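Local coordinates for DNA mismatch repair protein MutL (Aquifex aeolicus, PDB 6LZI) that probably hydrolyses ATP through its Bergerat-fold ATPase domain as part of DNA mismatch repair, at residues 196-210 with 217-228. Sequence-based numbering, arbitrary orientation.
Sequences LKERVEEVFQTKTEE and GITLRAFVSRNQ
A single carboxylate oxygen, Glu210 OE2, accepts from both NE and NH2 of Arg221, along one edge of the guanidinium: it is 2.7 Å from NH2, on its syn side, and 2.4 Å from NE, a separation too short to be taken literally. OE2 lies close to the guanidinium plane, but the planes of the two groups are tilted by 28°, so the pairing is not flat. On the same guanidinium, NH1 has Leu196 CD2 at 3.6 Å and bonds to a diethylene glycol molecule, probably from the crystallisation liquor. With an alanine in place of Arg221, Glu210 would probably be left without its cationic mate and its carboxylate freer to turn.

Alongside the Glu210 side chain, Phe223 packs against the helix: Val200 CG2 lies over one ring face, Lys197 CB approaches CE2 obliquely at 3.6 Å, and Thr208 OG1 meets the ring edge. Phe223 points to the same face of the sheet as Glu210, and CG anti to the carbonyl carbon (chi1 -57°) then swings the ring against Leu196, Lys197 and Val200.

Glu201 OE1 joins the helix to the chain that follows it, accepting from Lys197 NZ, Thr208 N and Thr208 OG1; the bond from Thr208 N arrives from above the carboxylate plane, that from OG1 on the anti side. Thr206 OG1 and Ser225 OG are hydrogen-bonded at 2.9 Å.

Glu209 and Val224 form an antiparallel hydrogen-bonded pair, with Glu209 N to Val224 O at 2.9 Å and Val224 N to Glu209 O also 2.9 Å. Helix 196-204 packs on one face of the sheet, its axis 37° from that of strand 219-225, while Ala222 meets helix 292-298 on the other. The arrangement is a beta hairpin of strands 209-213 and 219-225 backed by the preceding helix, within the S5-like domain of MutL.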
ATOM      1  N   LEU A 196       8.338 -14.506  -2.622  1.00 27.51           N
ATOM      2  CA  LEU A 196       8.705 -13.157  -3.074  1.00 35.66           C
ATOM      3  C   LEU A 196       8.922 -13.131  -4.583  1.00 33.23           C
ATOM      4  O   LEU A 196       8.430 -12.222  -5.280  1.00 23.57           O
ATOM      5  CB  LEU A 196       9.941 -12.624  -2.341  1.00 36.49           C
ATOM      6  CG  LEU A 196      10.470 -11.225  -2.709  1.00 30.40           C
ATOM      7  CD1 LEU A 196       9.430 -10.172  -2.542  1.00 27.16           C
ATOM      8  CD2 LEU A 196      11.746 -10.863  -1.927  1.00 33.85           C
ATOM      9  N   LYS A 197       9.688 -14.101  -5.105  1.00 34.16           N
ATOM     10  CA  LYS A 197       9.951 -14.125  -6.542  1.00 26.90           C
ATOM     11  C   LYS A 197       8.666 -14.273  -7.349  1.00 29.24           C
ATOM     12  O   LYS A 197       8.487 -13.583  -8.360  1.00 27.10           O
ATOM     13  CB  LYS A 197      10.949 -15.247  -6.886  1.00 25.03           C
ATOM     14  CG  LYS A 197      11.418 -15.128  -8.336  1.00 24.26           C
ATOM     15  CD  LYS A 197      12.450 -16.184  -8.625  1.00 25.44           C
ATOM     16  CE  LYS A 197      13.258 -15.780  -9.797  1.00 32.58           C
ATOM     17  NZ  LYS A 197      12.508 -16.460 -10.826  1.00 27.06           N
ATOM     18  N   GLU A 198       7.742 -15.130  -6.897  1.00 28.16           N
ATOM     19  CA  GLU A 198       6.433 -15.235  -7.545  1.00 26.26           C
ATOM     20  C   GLU A 198       5.686 -13.911  -7.499  1.00 26.27           C
ATOM     21  O   GLU A 198       5.019 -13.531  -8.482  1.00 23.36           O
ATOM     22  CB  GLU A 198       5.576 -16.316  -6.897  1.00 28.57           C
ATOM     23  CG  GLU A 198       6.059 -17.678  -7.240  1.00 26.78           C
ATOM     24  CD  GLU A 198       5.744 -18.704  -6.164  1.00 31.76           C
ATOM     25  OE1 GLU A 198       5.071 -18.380  -5.142  1.00 31.66           O
ATOM     26  OE2 GLU A 198       6.185 -19.861  -6.354  1.00 38.43           O
ATOM     27  N   ARG A 199       5.814 -13.183  -6.369  1.00 21.26           N
ATOM     28  CA  ARG A 199       5.096 -11.924  -6.191  1.00 22.09           C
ATOM     29  C   ARG A 199       5.677 -10.833  -7.095  1.00 22.32           C
ATOM     30  O   ARG A 199       4.929 -10.088  -7.747  1.00 23.09           O
ATOM     31  CB  ARG A 199       5.161 -11.523  -4.716  1.00 24.39           C
ATOM     32  CG  ARG A 199       4.686 -10.095  -4.376  1.00 23.02           C
ATOM     33  CD  ARG A 199       3.259  -9.836  -4.894  1.00 21.27           C
ATOM     34  NE  ARG A 199       2.302 -10.720  -4.232  1.00 22.21           N
ATOM     35  CZ  ARG A 199       1.725 -10.499  -3.062  1.00 16.68           C
ATOM     36  NH1 ARG A 199       1.945  -9.427  -2.281  1.00 17.37           N
ATOM     37  NH2 ARG A 199       0.813 -11.375  -2.669  1.00 19.75           N
ATOM     38  N   VAL A 200       7.000 -10.773  -7.209  1.00 22.85           N
ATOM     39  CA  VAL A 200       7.601  -9.857  -8.170  1.00 20.17           C
ATOM     40  C   VAL A 200       7.088 -10.124  -9.566  1.00 25.25           C
ATOM     41  O   VAL A 200       6.785  -9.195 -10.311  1.00 27.35           O
ATOM     42  CB  VAL A 200       9.133  -9.964  -8.108  1.00 21.23           C
ATOM     43  CG1 VAL A 200       9.743  -9.100  -9.172  1.00 22.83           C
ATOM     44  CG2 VAL A 200       9.511  -9.386  -6.766  1.00 23.29           C
ATOM     45  N   GLU A 201       7.050 -11.391  -9.946  1.00 21.32           N
ATOM     46  CA  GLU A 201       6.744 -11.734 -11.318  1.00 21.64           C
ATOM     47  C   GLU A 201       5.278 -11.452 -11.636  1.00 22.75           C
ATOM     48  O   GLU A 201       4.961 -10.996 -12.745  1.00 26.42           O
ATOM     49  CB  GLU A 201       7.171 -13.163 -11.550  1.00 25.24           C
ATOM     50  CG  GLU A 201       8.682 -13.212 -11.544  1.00 27.95           C
ATOM     51  CD  GLU A 201       9.270 -14.572 -11.733  1.00 29.61           C
ATOM     52  OE1 GLU A 201      10.480 -14.626 -11.958  1.00 28.43           O
ATOM     53  OE2 GLU A 201       8.529 -15.578 -11.705  1.00 30.21           O
ATOM     54  N   GLU A 202       4.388 -11.723 -10.675  1.00 21.98           N
ATOM     55  CA  GLU A 202       2.974 -11.387 -10.860  1.00 23.58           C
ATOM     56  C   GLU A 202       2.808  -9.883 -11.039  1.00 25.59           C
ATOM     57  O   GLU A 202       2.059  -9.437 -11.921  1.00 31.97           O
ATOM     58  CB  GLU A 202       2.136 -11.891  -9.678  1.00 27.15           C
ATOM     59  CG  GLU A 202       2.040 -13.400  -9.553  1.00 26.87           C
ATOM     60  CD  GLU A 202       1.478 -14.081 -10.803  1.00 25.58           C
ATOM     61  OE1 GLU A 202       0.447 -13.633 -11.374  1.00 30.94           O
ATOM     62  OE2 GLU A 202       2.111 -15.052 -11.225  1.00 25.98           O
ATOM     63  N   VAL A 203       3.509  -9.086 -10.204  1.00 25.79           N
ATOM     64  CA  VAL A 203       3.374  -7.618 -10.234  1.00 25.47           C
ATOM     65  C   VAL A 203       3.827  -7.069 -11.576  1.00 26.28           C
ATOM     66  O   VAL A 203       3.157  -6.224 -12.177  1.00 26.73           O
ATOM     67  CB  VAL A 203       4.169  -6.968  -9.086  1.00 20.09           C
ATOM     68  CG1 VAL A 203       4.381  -5.351  -9.319  1.00 23.78           C
ATOM     69  CG2 VAL A 203       3.496  -7.203  -7.741  1.00 23.29           C
ATOM     70  N   PHE A 204       4.993  -7.493 -12.043  1.00 26.11           N
ATOM     71  CA  PHE A 204       5.550  -6.904 -13.257  1.00 31.56           C
ATOM     72  C   PHE A 204       5.246  -7.682 -14.532  1.00 31.69           C
ATOM     73  O   PHE A 204       5.669  -7.248 -15.614  1.00 34.32           O
ATOM     74  CB  PHE A 204       7.054  -6.694 -13.083  1.00 28.22           C
ATOM     75  CG  PHE A 204       7.352  -5.624 -12.070  1.00 27.24           C
ATOM     76  CD1 PHE A 204       7.103  -4.274 -12.348  1.00 33.25           C
ATOM     77  CD2 PHE A 204       7.734  -5.992 -10.808  1.00 26.19           C
ATOM     78  CE1 PHE A 204       7.314  -3.303 -11.362  1.00 33.20           C
ATOM     79  CE2 PHE A 204       7.949  -5.092  -9.808  1.00 21.46           C
ATOM     80  CZ  PHE A 204       7.740  -3.689 -10.069  1.00 30.74           C
ATOM     81  N   GLN A 205       4.526  -8.806 -14.427  1.00 31.77           N
ATOM     82  CA  GLN A 205       4.113  -9.635 -15.551  1.00 29.87           C
ATOM     83  C   GLN A 205       5.295 -10.037 -16.446  1.00 32.97           C
ATOM     84  O   GLN A 205       5.261  -9.920 -17.669  1.00 39.22           O
ATOM     85  CB  GLN A 205       3.016  -8.920 -16.357  1.00 35.49           C
ATOM     86  CG  GLN A 205       1.858  -8.512 -15.470  1.00 38.86           C
ATOM     87  CD  GLN A 205       0.544  -8.492 -16.190  1.00 51.28           C
ATOM     88  OE1 GLN A 205       0.486  -8.297 -17.402  1.00 57.39           O
ATOM     89  NE2 GLN A 205      -0.532  -8.722 -15.451  1.00 58.90           N
ATOM     90  N   THR A 206       6.361 -10.522 -15.813  1.00 30.41           N
ATOM     91  CA  THR A 206       7.506 -10.960 -16.567  1.00 30.09           C
ATOM     92  C   THR A 206       8.261 -11.950 -15.702  1.00 34.29           C
ATOM     93  O   THR A 206       8.101 -11.970 -14.480  1.00 32.90           O
ATOM     94  CB  THR A 206       8.388  -9.776 -16.960  1.00 33.12           C
ATOM     95  OG1 THR A 206       9.450 -10.238 -17.791  1.00 42.68           O
ATOM     96  CG2 THR A 206       8.915  -9.102 -15.685  1.00 33.28           C
ATOM     97  N   LYS A 207       9.091 -12.754 -16.353  1.00 38.36           N
ATOM     98  CA  LYS A 207       9.977 -13.674 -15.667  1.00 34.94           C
ATOM     99  C   LYS A 207      11.267 -12.957 -15.300  1.00 36.26           C
ATOM    100  O   LYS A 207      11.775 -12.140 -16.066  1.00 42.73           O
ATOM    101  CB  LYS A 207      10.276 -14.888 -16.551  1.00 41.99           C
ATOM    102  CG  LYS A 207      11.443 -15.677 -16.063  1.00 51.32           C
ATOM    103  CD  LYS A 207      11.125 -16.310 -14.723  1.00 56.22           C
ATOM    104  CE  LYS A 207      12.199 -17.265 -14.320  1.00 58.62           C
ATOM    105  NZ  LYS A 207      11.816 -17.842 -13.009  1.00 65.89           N
ATOM    106  N   THR A 208      11.756 -13.230 -14.097  1.00 32.95           N
ATOM    107  CA  THR A 208      12.938 -12.579 -13.585  1.00 28.61           C
ATOM    108  C   THR A 208      13.985 -13.614 -13.227  1.00 30.33           C
ATOM    109  O   THR A 208      13.693 -14.795 -13.031  1.00 28.69           O
ATOM    110  CB  THR A 208      12.656 -11.705 -12.340  1.00 25.33           C
ATOM    111  OG1 THR A 208      12.375 -12.535 -11.214  1.00 27.40           O
ATOM    112  CG2 THR A 208      11.493 -10.642 -12.548  1.00 25.06           C
ATOM    113  N   GLU A 209      15.205 -13.125 -13.108  1.00 31.76           N
ATOM    114  CA  GLU A 209      16.332 -13.873 -12.572  1.00 30.91           C
ATOM    115  C   GLU A 209      16.650 -13.233 -11.239  1.00 29.15           C
ATOM    116  O   GLU A 209      16.670 -11.990 -11.130  1.00 28.44           O
ATOM    117  CB  GLU A 209      17.569 -13.816 -13.468  1.00 31.65           C
ATOM    118  CG  GLU A 209      18.748 -14.594 -12.886  1.00 31.68           C
ATOM    119  CD  GLU A 209      19.964 -14.641 -13.821  1.00 40.32           C
ATOM    120  OE1 GLU A 209      20.954 -15.340 -13.485  1.00 41.96           O
ATOM    121  OE2 GLU A 209      19.921 -13.996 -14.896  1.00 37.06           O
ATOM    122  N   GLU A 210      16.834 -14.078 -10.229  1.00 27.52           N
ATOM    123  CA  GLU A 210      17.144 -13.630  -8.888  1.00 26.50           C
ATOM    124  C   GLU A 210      18.660 -13.605  -8.711  1.00 28.75           C
ATOM    125  O   GLU A 210      19.326 -14.603  -8.958  1.00 30.68           O
ATOM    126  CB  GLU A 210      16.499 -14.585  -7.882  1.00 33.57           C
ATOM    127  CG  GLU A 210      16.837 -14.315  -6.431  1.00 32.81           C
ATOM    128  CD  GLU A 210      16.016 -15.159  -5.484  1.00 36.88           C
ATOM    129  OE1 GLU A 210      15.278 -16.051  -5.942  1.00 37.95           O
ATOM    130  OE2 GLU A 210      16.101 -14.903  -4.271  1.00 37.67           O
ATOM    131  N   GLY A 217      27.637  -7.557   6.542  1.00 71.81           N
ATOM    132  CA  GLY A 217      26.522  -6.970   7.260  1.00 71.97           C
ATOM    133  C   GLY A 217      25.504  -6.371   6.309  1.00 70.72           C
ATOM    134  O   GLY A 217      24.466  -5.845   6.719  1.00 69.23           O
ATOM    135  N   ILE A 218      25.814  -6.486   5.020  1.00 69.70           N
ATOM    136  CA  ILE A 218      25.088  -5.833   3.937  1.00 68.08           C
ATOM    137  C   ILE A 218      24.556  -6.911   3.008  1.00 62.73           C
ATOM    138  O   ILE A 218      25.328  -7.748   2.530  1.00 63.21           O
ATOM    139  CB  ILE A 218      26.010  -4.870   3.169  1.00 73.54           C
ATOM    140  CG1 ILE A 218      25.440  -4.579   1.781  1.00 71.88           C
ATOM    141  CG2 ILE A 218      27.427  -5.464   3.067  1.00 77.03           C
ATOM    142  CD1 ILE A 218      24.083  -3.932   1.773  1.00 67.41           C
ATOM    143  N   THR A 219      23.247  -6.891   2.734  1.00 58.06           N
ATOM    144  CA  THR A 219      22.650  -7.944   1.916  1.00 51.30           C
ATOM    145  C   THR A 219      21.798  -7.354   0.796  1.00 43.89           C
ATOM    146  O   THR A 219      20.986  -6.450   1.031  1.00 42.27           O
ATOM    147  CB  THR A 219      21.835  -8.897   2.797  1.00 55.01           C
ATOM    148  OG1 THR A 219      22.693  -9.393   3.840  1.00 58.89           O
ATOM    149  CG2 THR A 219      21.332 -10.079   1.987  1.00 52.69           C
ATOM    150  N   LEU A 220      21.999  -7.875  -0.422  1.00 43.64           N
ATOM    151  CA  LEU A 220      21.267  -7.465  -1.617  1.00 39.73           C
ATOM    152  C   LEU A 220      20.625  -8.687  -2.259  1.00 36.21           C
ATOM    153  O   LEU A 220      21.257  -9.743  -2.373  1.00 39.07           O
ATOM    154  CB  LEU A 220      22.203  -6.791  -2.633  1.00 41.13           C
ATOM    155  CG  LEU A 220      23.002  -5.593  -2.173  1.00 45.37           C
ATOM    156  CD1 LEU A 220      24.077  -5.258  -3.232  1.00 45.63           C
ATOM    157  CD2 LEU A 220      22.111  -4.391  -1.885  1.00 44.52           C
ATOM    158  N   ARG A 221      19.368  -8.542  -2.639  1.00 35.54           N
ATOM    159  CA  ARG A 221      18.631  -9.525  -3.411  1.00 36.28           C
ATOM    160  C   ARG A 221      17.898  -8.734  -4.490  1.00 37.23           C
ATOM    161  O   ARG A 221      17.071  -7.862  -4.165  1.00 32.79           O
ATOM    162  CB  ARG A 221      17.649 -10.284  -2.504  1.00 35.73           C
ATOM    163  CG  ARG A 221      16.928 -11.477  -3.116  1.00 34.95           C
ATOM    164  CD  ARG A 221      15.902 -12.027  -2.128  1.00 35.93           C
ATOM    165  NE  ARG A 221      15.376 -13.291  -2.597  1.00 42.29           N
ATOM    166  CZ  ARG A 221      14.430 -13.996  -1.990  1.00 41.35           C
ATOM    167  NH1 ARG A 221      13.869 -13.564  -0.854  1.00 45.89           N
ATOM    168  NH2 ARG A 221      14.046 -15.138  -2.545  1.00 36.65           N
ATOM    169  N   ALA A 222      18.198  -9.018  -5.761  1.00 36.27           N
ATOM    170  CA  ALA A 222      17.459  -8.384  -6.843  1.00 36.65           C
ATOM    171  C   ALA A 222      16.755  -9.402  -7.731  1.00 33.13           C
ATOM    172  O   ALA A 222      17.116 -10.592  -7.784  1.00 29.50           O
ATOM    173  CB  ALA A 222      18.361  -7.502  -7.713  1.00 35.58           C
ATOM    174  N   PHE A 223      15.772  -8.896  -8.467  1.00 29.34           N
ATOM    175  CA  PHE A 223      15.095  -9.649  -9.518  1.00 25.80           C
ATOM    176  C   PHE A 223      15.183  -8.800 -10.760  1.00 26.40           C
ATOM    177  O   PHE A 223      14.731  -7.649 -10.722  1.00 30.46           O
ATOM    178  CB  PHE A 223      13.620  -9.924  -9.153  1.00 24.47           C
ATOM    179  CG  PHE A 223      13.491 -10.659  -7.841  1.00 25.43           C
ATOM    180  CD1 PHE A 223      13.523  -9.948  -6.628  1.00 26.29           C
ATOM    181  CD2 PHE A 223      13.467 -12.043  -7.815  1.00 28.66           C
ATOM    182  CE1 PHE A 223      13.477 -10.643  -5.383  1.00 28.50           C
ATOM    183  CE2 PHE A 223      13.439 -12.725  -6.629  1.00 28.61           C
ATOM    184  CZ  PHE A 223      13.457 -12.023  -5.393  1.00 26.83           C
ATOM    185  N   VAL A 224      15.763  -9.353 -11.834  1.00 30.49           N
ATOM    186  CA  VAL A 224      16.055  -8.577 -13.037  1.00 31.37           C
ATOM    187  C   VAL A 224      15.361  -9.222 -14.227  1.00 33.20           C
ATOM    188  O   VAL A 224      15.313 -10.452 -14.340  1.00 38.72           O
ATOM    189  CB  VAL A 224      17.580  -8.458 -13.284  1.00 36.64           C
ATOM    190  CG1 VAL A 224      18.218  -7.770 -12.106  1.00 39.25           C
ATOM    191  CG2 VAL A 224      18.181  -9.804 -13.483  1.00 42.77           C
ATOM    192  N   SER A 225      14.825  -8.395 -15.128  1.00 34.25           N
ATOM    193  CA  SER A 225      14.309  -8.908 -16.395  1.00 33.64           C
ATOM    194  C   SER A 225      14.717  -7.940 -17.481  1.00 37.79           C
ATOM    195  O   SER A 225      14.404  -6.745 -17.368  1.00 37.78           O
ATOM    196  CB  SER A 225      12.790  -9.048 -16.366  1.00 35.47           C
ATOM    197  OG  SER A 225      12.302  -9.545 -17.599  1.00 42.80           O
ATOM    198  N   ARG A 226      15.369  -8.447 -18.521  1.00 43.41           N
ATOM    199  CA  ARG A 226      16.193  -7.548 -19.318  1.00 49.73           C
ATOM    200  C   ARG A 226      15.507  -6.883 -20.490  1.00 63.57           C
ATOM    201  O   ARG A 226      15.977  -5.824 -20.935  1.00 68.60           O
ATOM    202  CB  ARG A 226      17.428  -8.269 -19.845  1.00 50.17           C
ATOM    203  CG  ARG A 226      18.465  -8.329 -18.786  1.00 48.02           C
ATOM    204  CD  ARG A 226      19.825  -8.590 -19.328  1.00 47.51           C
ATOM    205  NE  ARG A 226      20.771  -8.172 -18.318  1.00 48.45           N
ATOM    206  CZ  ARG A 226      21.376  -6.989 -18.304  1.00 51.23           C
ATOM    207  NH1 ARG A 226      21.125  -6.082 -19.249  1.00 53.71           N
ATOM    208  NH2 ARG A 226      22.229  -6.715 -17.332  1.00 52.24           N
ATOM    209  N   ASN A 227      14.450  -7.441 -21.053  1.00 66.81           N
ATOM    210  CA  ASN A 227      14.102  -6.794 -22.313  1.00 71.73           C
ATOM    211  C   ASN A 227      13.143  -5.618 -22.092  1.00 71.17           C
ATOM    212  O   ASN A 227      13.603  -4.471 -22.047  1.00 78.22           O
ATOM    213  CB  ASN A 227      13.623  -7.846 -23.303  1.00 76.66           C
ATOM    214  CG  ASN A 227      14.798  -8.577 -23.944  1.00 81.08           C
ATOM    215  OD1 ASN A 227      15.745  -7.940 -24.419  1.00 83.58           O
ATOM    216  ND2 ASN A 227      14.768  -9.909 -23.924  1.00 82.56           N
ATOM    217  N   GLN A 228      11.843  -5.861 -21.948  1.00 66.52           N
ATOM    218  CA  GLN A 228      10.885  -4.843 -21.454  1.00 61.39           C
ATOM    219  C   GLN A 228      10.581  -3.686 -22.416  1.00 65.60           C
ATOM    220  O   GLN A 228      11.461  -2.919 -22.797  1.00 64.91           O
ATOM    221  CB  GLN A 228      11.359  -4.245 -20.121  1.00 59.26           C
ATOM    222  CG  GLN A 228      11.606  -5.259 -19.005  1.00 56.90           C
ATOM    223  CD  GLN A 228      10.602  -6.403 -19.006  1.00 58.49           C
ATOM    224  OE1 GLN A 228      10.928  -7.530 -19.384  1.00 62.30           O
ATOM    225  NE2 GLN A 228       9.387  -6.129 -18.558  1.00 54.44           N
TER